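Local coordinates for glyoxalase family protein (Enterococcus faecalis, PDB 2P25) that belongs to the glyoxalase/bleomycin resistance/dioxygenase superfamily and is built around two mixed four-stranded beta sheets, assembling with a second copy of itself, at residues 31-36 with 51-56; 111-116 with 121-126. All coordinates share one frame; numbering follows the deposited sequence.

Contact 1: residues 31-36 with 51-56; sequences VLRENH and SQELEI
R33 and E53 reach for each other across the intervening strand 42-49, and the charge pairing is loose. R33 NH2 stands 3.7 Å from E53 OE2, a long salt bridge; the oxygen lies at the guanidinium edge, near its plane, and the two flat groups are turned 41° apart. A bend at chi3 (66°) folds the arginine chain back, and the same NH2 has its stronger partner in D46 on strand 42-49. E53, its chain extended beyond CG, crosses R33 at about a right angle.

The wide backbone spacing follows from the strand order: in this mixed sheet, one of the two expected of the glyoxalase superfamily fold, 42-49 runs between 30-37 and 52-58. L32 and R33 both face D46, a classic beta bulge.

L32 makes the van der Waals contact: its CD2 methyl lies over the flat face of the E53 carboxylate, 3.6 Å from both OE1 and OE2, while its CG covers one face of the R33 guanidinium toward the rim.

Further along the strand, H36 NE2 donates to the anti lone pair of E34 OE2 at 3.0 Å, nearly in the imidazole plane. T107 of the second subunit packs on R33.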
ATOM      1  N   VAL A  31     -16.573   8.559  -3.618  1.00 20.47           N
ATOM      2  CA  VAL A  31     -16.870   7.243  -4.183  1.00 19.02           C
ATOM      3  C   VAL A  31     -16.756   7.268  -5.712  1.00 18.90           C
ATOM      4  O   VAL A  31     -17.360   8.117  -6.387  1.00 18.97           O
ATOM      5  CB  VAL A  31     -18.284   6.748  -3.772  1.00 18.68           C
ATOM      6  CG1 VAL A  31     -18.613   5.454  -4.505  1.00 17.79           C
ATOM      7  CG2 VAL A  31     -18.370   6.563  -2.257  1.00 17.93           C
ATOM      8  N   LEU A  32     -15.958   6.355  -6.245  1.00 18.84           N
ATOM      9  CA  LEU A  32     -15.874   6.109  -7.681  1.00 20.02           C
ATOM     10  C   LEU A  32     -16.844   5.008  -8.080  1.00 20.44           C
ATOM     11  O   LEU A  32     -17.613   5.164  -9.024  1.00 20.45           O
ATOM     12  CB  LEU A  32     -14.450   5.707  -8.065  1.00 20.93           C
ATOM     13  CG  LEU A  32     -14.145   5.529  -9.541  1.00 24.63           C
ATOM     14  CD1 LEU A  32     -14.378   6.843 -10.263  1.00 28.19           C
ATOM     15  CD2 LEU A  32     -12.683   5.091  -9.660  1.00 28.07           C
ATOM     16  N   ARG A  33     -16.788   3.883  -7.370  1.00 19.41           N
ATOM     17  CA  ARG A  33     -17.734   2.799  -7.587  1.00 20.59           C
ATOM     18  C   ARG A  33     -17.954   2.001  -6.309  1.00 19.33           C
ATOM     19  O   ARG A  33     -17.091   1.973  -5.442  1.00 18.44           O
ATOM     20  CB  ARG A  33     -17.348   1.926  -8.805  1.00 21.34           C
ATOM     21  CG  ARG A  33     -16.148   1.054  -8.667  1.00 24.79           C
ATOM     22  CD  ARG A  33     -15.866   0.325 -10.016  1.00 25.55           C
ATOM     23  NE  ARG A  33     -15.471   1.265 -11.066  1.00 29.62           N
ATOM     24  CZ  ARG A  33     -14.254   1.820 -11.161  1.00 32.52           C
ATOM     25  NH1 ARG A  33     -13.989   2.667 -12.149  1.00 34.06           N
ATOM     26  NH2 ARG A  33     -13.300   1.530 -10.276  1.00 33.12           N
ATOM     27  N   GLU A  34     -19.114   1.369  -6.187  1.00 18.09           N
ATOM     28  CA  GLU A  34     -19.408   0.469  -5.064  1.00 19.42           C
ATOM     29  C   GLU A  34     -20.164  -0.716  -5.625  1.00 19.02           C
ATOM     30  O   GLU A  34     -21.152  -0.530  -6.322  1.00 17.57           O
ATOM     31  CB  GLU A  34     -20.273   1.134  -3.962  1.00 19.39           C
ATOM     32  CG  GLU A  34     -20.625   0.130  -2.817  1.00 23.22           C
ATOM     33  CD  GLU A  34     -21.488   0.687  -1.669  1.00 22.16           C
ATOM     34  OE1 GLU A  34     -21.413   1.887  -1.399  1.00 24.38           O
ATOM     35  OE2 GLU A  34     -22.217  -0.112  -1.023  1.00 29.18           O
ATOM     36  N   ASN A  35     -19.688  -1.927  -5.345  1.00 19.78           N
ATOM     37  CA  ASN A  35     -20.361  -3.134  -5.820  1.00 21.39           C
ATOM     38  C   ASN A  35     -20.250  -4.277  -4.832  1.00 23.69           C
ATOM     39  O   ASN A  35     -19.193  -4.485  -4.253  1.00 22.59           O
ATOM     40  CB  ASN A  35     -19.737  -3.598  -7.136  1.00 21.49           C
ATOM     41  CG  ASN A  35     -20.091  -2.697  -8.299  1.00 21.26           C
ATOM     42  OD1 ASN A  35     -21.190  -2.784  -8.859  1.00 20.99           O
ATOM     43  ND2 ASN A  35     -19.153  -1.824  -8.672  1.00 20.63           N
ATOM     44  N   HIS A  36     -21.320  -5.053  -4.696  1.00 25.71           N
ATOM     45  CA  HIS A  36     -21.354  -6.173  -3.746  1.00 29.20           C
ATOM     46  C   HIS A  36     -21.030  -7.458  -4.491  1.00 30.91           C
ATOM     47  O   HIS A  36     -21.652  -7.757  -5.510  1.00 31.57           O
ATOM     48  CB  HIS A  36     -22.731  -6.219  -3.064  1.00 29.57           C
ATOM     49  CG  HIS A  36     -23.080  -4.952  -2.334  1.00 31.32           C
ATOM     50  ND1 HIS A  36     -24.059  -4.889  -1.363  1.00 33.91           N
ATOM     51  CD2 HIS A  36     -22.559  -3.703  -2.422  1.00 32.78           C
ATOM     52  CE1 HIS A  36     -24.133  -3.654  -0.896  1.00 34.55           C
ATOM     53  NE2 HIS A  36     -23.230  -2.915  -1.519  1.00 33.12           N
ATOM     54  N   SER A  51      -5.808  12.174  -8.105  1.00 38.16           N
ATOM     55  CA  SER A  51      -5.439  11.229  -9.149  1.00 38.48           C
ATOM     56  C   SER A  51      -5.139   9.905  -8.467  1.00 38.10           C
ATOM     57  O   SER A  51      -4.801   8.916  -9.102  1.00 39.14           O
ATOM     58  CB  SER A  51      -4.231  11.742  -9.942  1.00 38.80           C
ATOM     59  OG  SER A  51      -3.026  11.593  -9.204  1.00 40.76           O
ATOM     60  N   GLN A  52      -5.292   9.919  -7.148  1.00 37.06           N
ATOM     61  CA  GLN A  52      -5.079   8.785  -6.293  1.00 35.92           C
ATOM     62  C   GLN A  52      -6.330   7.886  -6.286  1.00 34.49           C
ATOM     63  O   GLN A  52      -7.448   8.389  -6.274  1.00 34.75           O
ATOM     64  CB  GLN A  52      -4.802   9.313  -4.897  1.00 36.09           C
ATOM     65  CG  GLN A  52      -4.178   8.314  -3.982  1.00 36.48           C
ATOM     66  CD  GLN A  52      -4.366   8.689  -2.542  1.00 37.14           C
ATOM     67  OE1 GLN A  52      -4.367   9.876  -2.197  1.00 37.55           O
ATOM     68  NE2 GLN A  52      -4.517   7.687  -1.684  1.00 35.38           N
ATOM     69  N   GLU A  53      -6.140   6.569  -6.305  1.00 32.62           N
ATOM     70  CA  GLU A  53      -7.276   5.656  -6.154  1.00 29.91           C
ATOM     71  C   GLU A  53      -7.054   4.663  -5.025  1.00 27.97           C
ATOM     72  O   GLU A  53      -5.947   4.141  -4.832  1.00 25.08           O
ATOM     73  CB  GLU A  53      -7.568   4.940  -7.464  1.00 30.89           C
ATOM     74  CG  GLU A  53      -8.810   4.061  -7.449  1.00 33.53           C
ATOM     75  CD  GLU A  53      -9.364   3.808  -8.862  1.00 38.68           C
ATOM     76  OE1 GLU A  53      -9.149   4.653  -9.763  1.00 39.97           O
ATOM     77  OE2 GLU A  53     -10.020   2.761  -9.058  1.00 41.48           O
ATOM     78  N   LEU A  54      -8.116   4.424  -4.267  1.00 25.57           N
ATOM     79  CA  LEU A  54      -8.045   3.517  -3.138  1.00 24.78           C
ATOM     80  C   LEU A  54      -9.145   2.490  -3.320  1.00 24.19           C
ATOM     81  O   LEU A  54     -10.300   2.859  -3.526  1.00 24.80           O
ATOM     82  CB  LEU A  54      -8.258   4.325  -1.852  1.00 25.57           C
ATOM     83  CG  LEU A  54      -7.566   4.004  -0.560  1.00 28.85           C
ATOM     84  CD1 LEU A  54      -6.035   4.105  -0.719  1.00 28.09           C
ATOM     85  CD2 LEU A  54      -8.104   4.975   0.479  1.00 26.62           C
ATOM     86  N   GLU A  55      -8.792   1.212  -3.307  1.00 21.57           N
ATOM     87  CA  GLU A  55      -9.753   0.120  -3.441  1.00 21.52           C
ATOM     88  C   GLU A  55      -9.938  -0.574  -2.106  1.00 21.72           C
ATOM     89  O   GLU A  55      -8.975  -1.112  -1.565  1.00 21.90           O
ATOM     90  CB  GLU A  55      -9.189  -0.862  -4.430  1.00 23.25           C
ATOM     91  CG  GLU A  55     -10.061  -1.950  -4.881  1.00 26.79           C
ATOM     92  CD  GLU A  55      -9.516  -2.534  -6.165  1.00 29.80           C
ATOM     93  OE1 GLU A  55      -9.679  -1.906  -7.252  1.00 33.86           O
ATOM     94  OE2 GLU A  55      -8.900  -3.599  -6.074  1.00 28.34           O
ATOM     95  N   ILE A  56     -11.160  -0.594  -1.595  1.00 17.80           N
ATOM     96  CA  ILE A  56     -11.387  -1.156  -0.268  1.00 18.32           C
ATOM     97  C   ILE A  56     -12.302  -2.354  -0.380  1.00 17.83           C
ATOM     98  O   ILE A  56     -13.397  -2.244  -0.956  1.00 18.69           O
ATOM     99  CB  ILE A  56     -11.968  -0.119   0.709  1.00 17.47           C
ATOM    100  CG1 ILE A  56     -11.148   1.184   0.639  1.00 19.94           C
ATOM    101  CG2 ILE A  56     -12.027  -0.712   2.122  1.00 18.38           C
ATOM    102  CD1 ILE A  56     -11.537   2.223   1.638  1.00 23.74           C
TER

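Contact 2: residues 111-116 with 121-126; sequences MTFFFD and PLELHE
F114 takes the tight first torsion that puts CG between its backbone N and carbonyl carbon (chi1 62°), which lays the ring across L122. L122 CB then sits over one face, 3.8 Å from the ring centroid in a CH-pi contact, and L122 CD1 touches F114 CE1. L124 adds its CD2 methyl at F114 CE2, 3.7 Å away, coming in obliquely. On the other face of the sheet, E123 CB lies over a face of the F113 ring; with chi1 at -170° and the chain extended, E123 CG passes near the rim of that face and OE1 arrives 3.3 Å from F113 CZ. P121 CB touches two rings, 3.8 Å from F113 CD1 and from F115 CE1.

The backbone beneath is an antiparallel beta hairpin, two neighbouring strands of one four-stranded sheet of the glyoxalase-superfamily fold. T112 pairs with L124 and F114 with L122 through two N-H to O bonds each; F114 N to L122 O, at 2.9 Å, runs nearly straight onto the carbonyl. M111, a selenomethionine, pairs with H125 without such bonds and brings CE to 3.9 Å from E123 OE1.

Helix 84-93 covers the F114 and L124 side. On the opposite side E123 OE2 bonds to H8 NE2 of the second subunit, and the H125 ring stacks on H7 of that subunit.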
HETATM    1  N   MSE A 111       7.015  13.924  10.928  1.00 20.94           N
HETATM    2  CA  MSE A 111       6.135  12.802  10.585  1.00 22.83           C
HETATM    3  C   MSE A 111       5.371  12.355  11.816  1.00 20.01           C
HETATM    4  O   MSE A 111       5.777  12.616  12.951  1.00 19.63           O
HETATM    5  CB  MSE A 111       6.941  11.610  10.040  1.00 21.18           C
HETATM    6  CG  MSE A 111       7.989  11.160  11.001  1.00 25.42           C
HETATM    7 SE   MSE A 111       8.908   9.563  10.386  1.00 38.42          SE
HETATM    8  CE  MSE A 111       7.500   8.250  10.798  1.00 31.35           C
ATOM      9  N   THR A 112       4.229  11.713  11.580  1.00 18.69           N
ATOM     10  CA  THR A 112       3.511  11.021  12.639  1.00 17.92           C
ATOM     11  C   THR A 112       2.594   9.978  11.963  1.00 16.94           C
ATOM     12  O   THR A 112       2.549   9.888  10.722  1.00 17.20           O
ATOM     13  CB  THR A 112       2.692  11.975  13.529  1.00 18.88           C
ATOM     14  OG1 THR A 112       2.205  11.233  14.680  1.00 20.08           O
ATOM     15  CG2 THR A 112       1.497  12.576  12.746  1.00 18.69           C
ATOM     16  N   PHE A 113       1.877   9.222  12.787  1.00 17.23           N
ATOM     17  CA  PHE A 113       0.930   8.203  12.332  1.00 17.58           C
ATOM     18  C   PHE A 113      -0.435   8.412  12.949  1.00 17.36           C
ATOM     19  O   PHE A 113      -0.572   8.880  14.087  1.00 17.69           O
ATOM     20  CB  PHE A 113       1.383   6.793  12.743  1.00 18.05           C
ATOM     21  CG  PHE A 113       2.489   6.221  11.901  1.00 18.24           C
ATOM     22  CD1 PHE A 113       2.193   5.444  10.781  1.00 19.58           C
ATOM     23  CD2 PHE A 113       3.816   6.471  12.224  1.00 20.85           C
ATOM     24  CE1 PHE A 113       3.232   4.892  10.002  1.00 21.11           C
ATOM     25  CE2 PHE A 113       4.870   5.927  11.454  1.00 22.15           C
ATOM     26  CZ  PHE A 113       4.583   5.160  10.345  1.00 21.73           C
ATOM     27  N   PHE A 114      -1.453   8.069  12.170  1.00 17.42           N
ATOM     28  CA  PHE A 114      -2.794   7.850  12.676  1.00 17.02           C
ATOM     29  C   PHE A 114      -3.213   6.473  12.152  1.00 16.85           C
ATOM     30  O   PHE A 114      -2.425   5.820  11.469  1.00 18.53           O
ATOM     31  CB  PHE A 114      -3.769   8.974  12.276  1.00 17.18           C
ATOM     32  CG  PHE A 114      -3.973   9.142  10.785  1.00 17.53           C
ATOM     33  CD1 PHE A 114      -5.201   8.786  10.198  1.00 18.41           C
ATOM     34  CD2 PHE A 114      -2.980   9.712   9.991  1.00 16.89           C
ATOM     35  CE1 PHE A 114      -5.424   8.964   8.834  1.00 19.59           C
ATOM     36  CE2 PHE A 114      -3.185   9.877   8.624  1.00 18.59           C
ATOM     37  CZ  PHE A 114      -4.411   9.521   8.052  1.00 18.53           C
ATOM     38  N   PHE A 115      -4.407   6.005  12.505  1.00 17.18           N
ATOM     39  CA  PHE A 115      -4.776   4.617  12.208  1.00 17.41           C
ATOM     40  C   PHE A 115      -6.183   4.583  11.730  1.00 17.62           C
ATOM     41  O   PHE A 115      -7.030   5.346  12.198  1.00 17.92           O
ATOM     42  CB  PHE A 115      -4.614   3.757  13.472  1.00 18.07           C
ATOM     43  CG  PHE A 115      -3.213   3.760  13.982  1.00 19.82           C
ATOM     44  CD1 PHE A 115      -2.299   2.822  13.519  1.00 21.66           C
ATOM     45  CD2 PHE A 115      -2.775   4.756  14.883  1.00 21.35           C
ATOM     46  CE1 PHE A 115      -0.965   2.868  13.946  1.00 21.90           C
ATOM     47  CE2 PHE A 115      -1.453   4.804  15.299  1.00 20.92           C
ATOM     48  CZ  PHE A 115      -0.553   3.866  14.838  1.00 22.33           C
ATOM     49  N   ASP A 116      -6.426   3.700  10.761  1.00 17.42           N
ATOM     50  CA  ASP A 116      -7.789   3.503  10.256  1.00 16.79           C
ATOM     51  C   ASP A 116      -8.611   2.690  11.275  1.00 16.27           C
ATOM     52  O   ASP A 116      -8.082   2.273  12.317  1.00 17.30           O
ATOM     53  CB  ASP A 116      -7.764   3.000   8.785  1.00 15.63           C
ATOM     54  CG  ASP A 116      -7.876   1.461   8.642  1.00 17.11           C
ATOM     55  OD1 ASP A 116      -7.727   0.719   9.610  1.00 16.01           O
ATOM     56  OD2 ASP A 116      -8.132   1.024   7.494  1.00 17.27           O
ATOM     57  N   PRO A 121      -1.878   1.397   9.985  1.00 17.30           N
ATOM     58  CA  PRO A 121      -1.103   2.644  10.145  1.00 17.74           C
ATOM     59  C   PRO A 121      -1.091   3.489   8.881  1.00 18.15           C
ATOM     60  O   PRO A 121      -0.806   2.991   7.765  1.00 17.72           O
ATOM     61  CB  PRO A 121       0.328   2.151  10.481  1.00 18.26           C
ATOM     62  CG  PRO A 121       0.148   0.672  10.878  1.00 19.27           C
ATOM     63  CD  PRO A 121      -1.019   0.202  10.054  1.00 18.20           C
ATOM     64  N   LEU A 122      -1.372   4.781   9.066  1.00 18.04           N
ATOM     65  CA  LEU A 122      -1.360   5.746   7.984  1.00 17.34           C
ATOM     66  C   LEU A 122      -0.426   6.850   8.435  1.00 18.22           C
ATOM     67  O   LEU A 122      -0.609   7.435   9.513  1.00 19.70           O
ATOM     68  CB  LEU A 122      -2.771   6.276   7.715  1.00 17.67           C
ATOM     69  CG  LEU A 122      -3.766   5.186   7.267  1.00 17.07           C
ATOM     70  CD1 LEU A 122      -5.200   5.748   7.235  1.00 18.41           C
ATOM     71  CD2 LEU A 122      -3.347   4.711   5.850  1.00 19.31           C
ATOM     72  N   GLU A 123       0.595   7.114   7.631  1.00 17.53           N
ATOM     73  CA  GLU A 123       1.598   8.100   8.023  1.00 17.57           C
ATOM     74  C   GLU A 123       1.343   9.468   7.393  1.00 16.81           C
ATOM     75  O   GLU A 123       0.907   9.552   6.247  1.00 17.04           O
ATOM     76  CB  GLU A 123       2.953   7.571   7.617  1.00 18.47           C
ATOM     77  CG  GLU A 123       4.153   8.335   8.144  1.00 20.87           C
ATOM     78  CD  GLU A 123       5.431   7.847   7.495  1.00 24.96           C
ATOM     79  OE1 GLU A 123       5.798   6.680   7.701  1.00 29.36           O
ATOM     80  OE2 GLU A 123       6.053   8.594   6.729  1.00 28.63           O
ATOM     81  N   LEU A 124       1.672  10.528   8.136  1.00 16.72           N
ATOM     82  CA  LEU A 124       1.805  11.879   7.586  1.00 16.83           C
ATOM     83  C   LEU A 124       3.282  12.218   7.580  1.00 17.93           C
ATOM     84  O   LEU A 124       3.985  12.001   8.580  1.00 17.26           O
ATOM     85  CB  LEU A 124       1.061  12.882   8.474  1.00 17.85           C
ATOM     86  CG  LEU A 124      -0.445  12.713   8.704  1.00 17.78           C
ATOM     87  CD1 LEU A 124      -0.969  13.793   9.670  1.00 20.52           C
ATOM     88  CD2 LEU A 124      -1.188  12.756   7.381  1.00 20.25           C
ATOM     89  N   HIS A 125       3.768  12.738   6.450  1.00 18.52           N
ATOM     90  CA  HIS A 125       5.180  13.034   6.310  1.00 20.50           C
ATOM     91  C   HIS A 125       5.362  14.332   5.533  1.00 20.59           C
ATOM     92  O   HIS A 125       4.778  14.494   4.465  1.00 20.23           O
ATOM     93  CB  HIS A 125       5.840  11.873   5.546  1.00 21.35           C
ATOM     94  CG  HIS A 125       7.323  11.803   5.692  1.00 23.11           C
ATOM     95  ND1 HIS A 125       8.169  12.784   5.222  1.00 27.67           N
ATOM     96  CD2 HIS A 125       8.117  10.840   6.219  1.00 26.46           C
ATOM     97  CE1 HIS A 125       9.422  12.438   5.469  1.00 28.33           C
ATOM     98  NE2 HIS A 125       9.419  11.262   6.072  1.00 28.65           N
ATOM     99  N   GLU A 126       6.169  15.245   6.063  1.00 20.85           N
ATOM    100  CA  GLU A 126       6.480  16.480   5.338  1.00 21.51           C
ATOM    101  C   GLU A 126       7.505  16.262   4.210  1.00 23.07           C
ATOM    102  O   GLU A 126       8.114  15.182   4.107  1.00 23.64           O
ATOM    103  CB  GLU A 126       6.949  17.546   6.311  1.00 21.72           C
ATOM    104  CG  GLU A 126       5.777  18.142   7.098  1.00 21.03           C
ATOM    105  CD  GLU A 126       6.101  19.455   7.816  1.00 23.66           C
ATOM    106  OE1 GLU A 126       7.294  19.855   7.890  1.00 25.72           O
ATOM    107  OE2 GLU A 126       5.146  20.094   8.305  1.00 21.22           O
TER

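Contact 1 and contact 2 sit in different four-stranded sheets, on opposite sides of the chain's centre: their centres are 21 Å apart and their nearest atoms about 7 Å apart, so they do not touch. One lies at the surface and spans two strands separated by a third; the other is a buried hairpin of adjacent strands. The dimer ties them together. H8 packs on E53 and E55 of contact 1 in its own chain and is also the residue that meets E123 of the partner chain. H76 likewise packs beside F113 and E123 in its own chain and against E55 of the other, so H8 and H76 join the two contacts across the subunit interface.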